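Local coordinates for protein cytosol aminopeptidase (Staphylococcus aureus subsp. aureus, PDB 3KZW) that probably removes amino acids from the N-termini of peptides, as a metal-dependent leucyl aminopeptidase of the cytosol, at residues A[315-329]-A[503-515]. Sequence-based numbering, arbitrary orientation.
Sequences GIIEAASRLQLPVNI and FMIPTIVQWLKQQ
Ile316 and Leu512 meet through branched aliphatic groups, and the nearby flat group, the indole of Trp511, turns instead to Val386 and Met388 of strand 386-391; the end of the Gln515 side chain lies over one indole face, toward its rim. Ile316 reaches with both branches. CG2, anti to the backbone N, meets Leu512 CD1 at 3.7 Å, the two side chains crossing nearly at right angles, while CD1 at the end of the other branch lies 3.8 Å from Ile508 CB. Alanine suits the place beside Val509 because its single methyl lets the valine branch settle on it, Ala319 CB 3.7 Å from Val509 CG2. In the catalytic domain, helices 308-322 and 505-512 pack side by side, the axes of 315-322 and 505-512 coming within 9.6 Å of each other, 38° from parallel, and helix 505-512 rests on strand 386-391 of the mixed sheet. A Schellman motif with Gln324 at positive phi ends the first helix and leads the chain back into strand 328-338, whose Ile329 meets Leu512 tip to tip, CD1 to CD1 at 3.8 Å. Leu325 straddles the far end: CD1 approaches Leu512 CB, and CD2 packs on Lys513 CG at 3.9 Å. Lysine suits this margin because its aliphatic stem shields leucine while its ammonium reaches Glu192 in a salt bridge.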
loop_
_atom_site.group_PDB
_atom_site.type_symbol
_atom_site.label_atom_id
_atom_site.label_comp_id
_atom_site.label_asym_id
_atom_site.label_seq_id
_atom_site.Cartn_x
_atom_site.Cartn_y
_atom_site.Cartn_z
ATOM N N GLY A 315 11.373 7.514 37.828
ATOM C CA GLY A 315 12.818 7.370 37.988
ATOM C C GLY A 315 13.498 8.642 38.457
ATOM O O GLY A 315 14.346 8.605 39.352
ATOM N N ILE A 316 13.117 9.769 37.854
ATOM C CA ILE A 316 13.660 11.085 38.213
ATOM C C ILE A 316 13.358 11.434 39.673
ATOM O O ILE A 316 14.246 11.879 40.407
ATOM C CB ILE A 316 13.153 12.203 37.258
ATOM C CG1 ILE A 316 13.728 12.007 35.851
ATOM C CG2 ILE A 316 13.538 13.579 37.776
ATOM C CD1 ILE A 316 12.961 12.730 34.751
ATOM N N ILE A 317 12.111 11.217 40.089
ATOM C CA ILE A 317 11.694 11.481 41.467
ATOM C C ILE A 317 12.388 10.522 42.445
ATOM O O ILE A 317 12.789 10.928 43.541
ATOM C CB ILE A 317 10.150 11.441 41.610
ATOM C CG1 ILE A 317 9.519 12.571 40.787
ATOM C CG2 ILE A 317 9.727 11.554 43.074
ATOM C CD1 ILE A 317 8.031 12.414 40.519
ATOM N N GLU A 318 12.543 9.263 42.034
ATOM C CA GLU A 318 13.265 8.260 42.818
ATOM C C GLU A 318 14.709 8.689 43.073
ATOM O O GLU A 318 15.216 8.548 44.191
ATOM C CB GLU A 318 13.218 6.892 42.120
ATOM C CG GLU A 318 14.134 5.810 42.710
ATOM C CD GLU A 318 13.655 5.253 44.052
ATOM O OE1 GLU A 318 12.592 5.676 44.550
ATOM O OE2 GLU A 318 14.347 4.375 44.611
ATOM N N ALA A 319 15.359 9.216 42.037
ATOM C CA ALA A 319 16.737 9.689 42.143
ATOM C C ALA A 319 16.836 10.931 43.023
ATOM O O ALA A 319 17.718 11.023 43.876
ATOM C CB ALA A 319 17.313 9.958 40.768
ATOM N N ALA A 320 15.920 11.875 42.821
ATOM C CA ALA A 320 15.906 13.124 43.578
ATOM C C ALA A 320 15.720 12.896 45.078
ATOM O O ALA A 320 16.354 13.571 45.895
ATOM C CB ALA A 320 14.834 14.062 43.039
ATOM N N SER A 321 14.863 11.939 45.429
ATOM C CA SER A 321 14.561 11.638 46.829
ATOM C C SER A 321 15.698 10.896 47.527
ATOM O O SER A 321 16.010 11.176 48.690
ATOM C CB SER A 321 13.253 10.852 46.949
ATOM O OG SER A 321 13.356 9.579 46.338
ATOM N N ARG A 322 16.316 9.957 46.812
ATOM C CA ARG A 322 17.441 9.186 47.348
ATOM C C ARG A 322 18.707 10.023 47.477
ATOM O O ARG A 322 19.548 9.753 48.333
ATOM C CB ARG A 322 17.709 7.943 46.498
ATOM C CG ARG A 322 16.777 6.781 46.805
ATOM C CD ARG A 322 17.035 5.603 45.883
ATOM N NE ARG A 322 18.295 4.922 46.183
ATOM C CZ ARG A 322 18.788 3.903 45.483
ATOM N NH1 ARG A 322 18.133 3.429 44.428
ATOM N NH2 ARG A 322 19.942 3.354 45.840
ATOM N N LEU A 323 18.836 11.035 46.622
ATOM C CA LEU A 323 19.938 11.988 46.716
ATOM C C LEU A 323 19.618 13.112 47.699
ATOM O O LEU A 323 20.487 13.931 48.012
ATOM C CB LEU A 323 20.281 12.567 45.337
ATOM C CG LEU A 323 20.847 11.624 44.271
ATOM C CD1 LEU A 323 21.189 12.405 43.013
ATOM C CD2 LEU A 323 22.064 10.864 44.779
ATOM N N GLN A 324 18.373 13.134 48.181
ATOM C CA GLN A 324 17.884 14.143 49.126
ATOM C C GLN A 324 18.142 15.571 48.636
ATOM O O GLN A 324 18.669 16.415 49.370
ATOM C CB GLN A 324 18.469 13.917 50.527
ATOM C CG GLN A 324 17.902 12.699 51.244
ATOM C CD GLN A 324 18.684 12.331 52.490
ATOM O OE1 GLN A 324 19.916 12.297 52.479
ATOM N NE2 GLN A 324 17.971 12.045 53.571
ATOM N N LEU A 325 17.764 15.822 47.384
ATOM C CA LEU A 325 17.962 17.120 46.748
ATOM C C LEU A 325 17.009 18.163 47.321
ATOM O O LEU A 325 15.829 17.871 47.536
ATOM C CB LEU A 325 17.775 17.016 45.231
ATOM C CG LEU A 325 18.697 16.086 44.431
ATOM C CD1 LEU A 325 18.286 16.081 42.969
ATOM C CD2 LEU A 325 20.168 16.467 44.570
ATOM N N PRO A 326 17.518 19.385 47.576
ATOM C CA PRO A 326 16.688 20.464 48.111
ATOM C C PRO A 326 15.772 21.080 47.047
ATOM O O PRO A 326 15.902 22.263 46.720
ATOM C CB PRO A 326 17.720 21.480 48.615
ATOM C CG PRO A 326 18.916 21.253 47.767
ATOM C CD PRO A 326 18.930 19.791 47.429
ATOM N N VAL A 327 14.859 20.271 46.517
ATOM C CA VAL A 327 13.896 20.721 45.511
ATOM C C VAL A 327 12.495 20.199 45.808
ATOM O O VAL A 327 12.337 19.113 46.365
ATOM C CB VAL A 327 14.300 20.297 44.068
ATOM C CG1 VAL A 327 15.481 21.117 43.569
ATOM C CG2 VAL A 327 14.599 18.797 43.984
ATOM N N ASN A 328 11.485 20.981 45.437
ATOM C CA ASN A 328 10.100 20.538 45.521
ATOM C C ASN A 328 9.633 20.057 44.159
ATOM O O ASN A 328 9.754 20.777 43.168
ATOM C CB ASN A 328 9.191 21.654 46.041
ATOM C CG ASN A 328 9.432 21.978 47.509
ATOM O OD1 ASN A 328 10.134 21.255 48.218
ATOM N ND2 ASN A 328 8.844 23.071 47.970
ATOM N N ILE A 329 9.119 18.830 44.113
ATOM C CA ILE A 329 8.649 18.227 42.868
ATOM C C ILE A 329 7.223 17.703 43.017
ATOM O O ILE A 329 6.888 17.046 44.008
ATOM C CB ILE A 329 9.575 17.067 42.397
ATOM C CG1 ILE A 329 10.998 17.570 42.142
ATOM C CG2 ILE A 329 9.022 16.406 41.135
ATOM C CD1 ILE A 329 12.038 16.469 42.044
ATOM N N PHE A 503 15.845 7.291 29.075
ATOM C CA PHE A 503 16.260 8.558 28.479
ATOM C C PHE A 503 15.697 9.769 29.218
ATOM O O PHE A 503 14.551 9.752 29.672
ATOM C CB PHE A 503 15.852 8.603 27.003
ATOM C CG PHE A 503 16.733 9.475 26.157
ATOM C CD1 PHE A 503 17.975 9.018 25.723
ATOM C CD2 PHE A 503 16.323 10.753 25.793
ATOM C CE1 PHE A 503 18.796 9.825 24.941
ATOM C CE2 PHE A 503 17.138 11.568 25.009
ATOM C CZ PHE A 503 18.375 11.102 24.581
ATOM N N MET A 504 16.528 10.808 29.328
ATOM C CA MET A 504 16.197 12.071 30.008
ATOM C C MET A 504 16.496 12.081 31.508
ATOM O O MET A 504 16.765 13.142 32.071
ATOM C CB MET A 504 14.748 12.525 29.749
ATOM C CG MET A 504 14.439 12.934 28.310
ATOM S SD MET A 504 15.565 14.147 27.600
ATOM C CE MET A 504 15.335 15.542 28.712
ATOM N N ILE A 505 16.438 10.914 32.151
ATOM C CA ILE A 505 16.704 10.809 33.593
ATOM C C ILE A 505 18.062 11.416 33.986
ATOM O O ILE A 505 18.109 12.237 34.902
ATOM C CB ILE A 505 16.541 9.358 34.136
ATOM C CG1 ILE A 505 15.109 8.860 33.908
ATOM C CG2 ILE A 505 16.903 9.287 35.624
ATOM C CD1 ILE A 505 14.913 7.374 34.155
ATOM N N PRO A 506 19.160 11.040 33.287
ATOM C CA PRO A 506 20.449 11.675 33.598
ATOM C C PRO A 506 20.433 13.199 33.439
ATOM O O PRO A 506 20.989 13.904 34.283
ATOM C CB PRO A 506 21.405 11.051 32.576
ATOM C CG PRO A 506 20.790 9.753 32.232
ATOM C CD PRO A 506 19.313 9.993 32.259
ATOM N N THR A 507 19.795 13.689 32.376
ATOM C CA THR A 507 19.727 15.119 32.084
ATOM C C THR A 507 18.953 15.904 33.148
ATOM O O THR A 507 19.448 16.908 33.664
ATOM C CB THR A 507 19.132 15.383 30.675
ATOM O OG1 THR A 507 19.989 14.812 29.681
ATOM C CG2 THR A 507 18.986 16.881 30.404
ATOM N N ILE A 508 17.752 15.435 33.478
ATOM C CA ILE A 508 16.879 16.138 34.421
ATOM C C ILE A 508 17.434 16.109 35.846
ATOM O O ILE A 508 17.381 17.118 36.551
ATOM C CB ILE A 508 15.417 15.603 34.371
ATOM C CG1 ILE A 508 14.849 15.695 32.947
ATOM C CG2 ILE A 508 14.515 16.344 35.369
ATOM C CD1 ILE A 508 14.806 17.109 32.347
ATOM N N VAL A 509 17.974 14.963 36.255
ATOM C CA VAL A 509 18.610 14.831 37.566
ATOM C C VAL A 509 19.756 15.838 37.716
ATOM O O VAL A 509 19.857 16.531 38.737
ATOM C CB VAL A 509 19.099 13.378 37.834
ATOM C CG1 VAL A 509 20.053 13.315 39.030
ATOM C CG2 VAL A 509 17.913 12.456 38.061
ATOM N N GLN A 510 20.595 15.925 36.688
ATOM C CA GLN A 510 21.696 16.881 36.664
ATOM C C GLN A 510 21.191 18.324 36.766
ATOM O O GLN A 510 21.785 19.142 37.469
ATOM C CB GLN A 510 22.545 16.683 35.402
ATOM C CG GLN A 510 23.814 17.531 35.332
ATOM C CD GLN A 510 24.744 17.306 36.508
ATOM O OE1 GLN A 510 25.161 18.261 37.166
ATOM N NE2 GLN A 510 25.069 16.042 36.784
ATOM N N TRP A 511 20.093 18.613 36.069
ATOM C CA TRP A 511 19.455 19.926 36.115
ATOM C C TRP A 511 18.877 20.223 37.497
ATOM O O TRP A 511 18.989 21.348 37.994
ATOM C CB TRP A 511 18.364 20.035 35.046
ATOM C CG TRP A 511 17.661 21.361 35.053
ATOM C CD1 TRP A 511 18.103 22.527 34.499
ATOM C CD2 TRP A 511 16.394 21.656 35.654
ATOM N NE1 TRP A 511 17.189 23.529 34.713
ATOM C CE2 TRP A 511 16.131 23.024 35.421
ATOM C CE3 TRP A 511 15.454 20.897 36.366
ATOM C CZ2 TRP A 511 14.964 23.654 35.876
ATOM C CZ3 TRP A 511 14.294 21.524 36.820
ATOM C CH2 TRP A 511 14.062 22.890 36.572
ATOM N N LEU A 512 18.262 19.212 38.107
ATOM C CA LEU A 512 17.697 19.336 39.453
ATOM C C LEU A 512 18.770 19.581 40.508
ATOM O O LEU A 512 18.524 20.268 41.498
ATOM C CB LEU A 512 16.884 18.092 39.821
ATOM C CG LEU A 512 15.511 17.891 39.174
ATOM C CD1 LEU A 512 14.959 16.533 39.565
ATOM C CD2 LEU A 512 14.533 18.998 39.554
ATOM N N LYS A 513 19.955 19.015 40.287
ATOM C CA LYS A 513 21.099 19.209 41.178
ATOM C C LYS A 513 21.582 20.658 41.206
ATOM O O LYS A 513 22.267 21.066 42.144
ATOM C CB LYS A 513 22.257 18.295 40.769
ATOM C CG LYS A 513 22.128 16.850 41.244
ATOM C CD LYS A 513 23.263 15.974 40.713
ATOM C CE LYS A 513 24.600 16.317 41.366
ATOM N NZ LYS A 513 25.720 15.513 40.800
ATOM N N GLN A 514 21.214 21.427 40.183
ATOM C CA GLN A 514 21.682 22.801 40.028
ATOM C C GLN A 514 20.657 23.863 40.450
ATOM O O GLN A 514 20.839 25.051 40.166
ATOM C CB GLN A 514 22.140 23.036 38.587
ATOM C CG GLN A 514 23.353 22.203 38.182
ATOM C CD GLN A 514 23.692 22.320 36.703
ATOM O OE1 GLN A 514 23.190 23.204 36.000
ATOM N NE2 GLN A 514 24.555 21.428 36.224
ATOM N N GLN A 515 19.598 23.437 41.138
ATOM C CA GLN A 515 18.540 24.353 41.569
ATOM C C GLN A 515 18.729 24.850 43.009
ATOM O O GLN A 515 18.641 24.082 43.972
ATOM C CB GLN A 515 17.160 23.714 41.393
ATOM C CG GLN A 515 16.853 23.258 39.966
ATOM C CD GLN A 515 17.067 24.351 38.931
ATOM O OE1 GLN A 515 17.934 24.235 38.061
ATOM N NE2 GLN A 515 16.284 25.423 39.026
#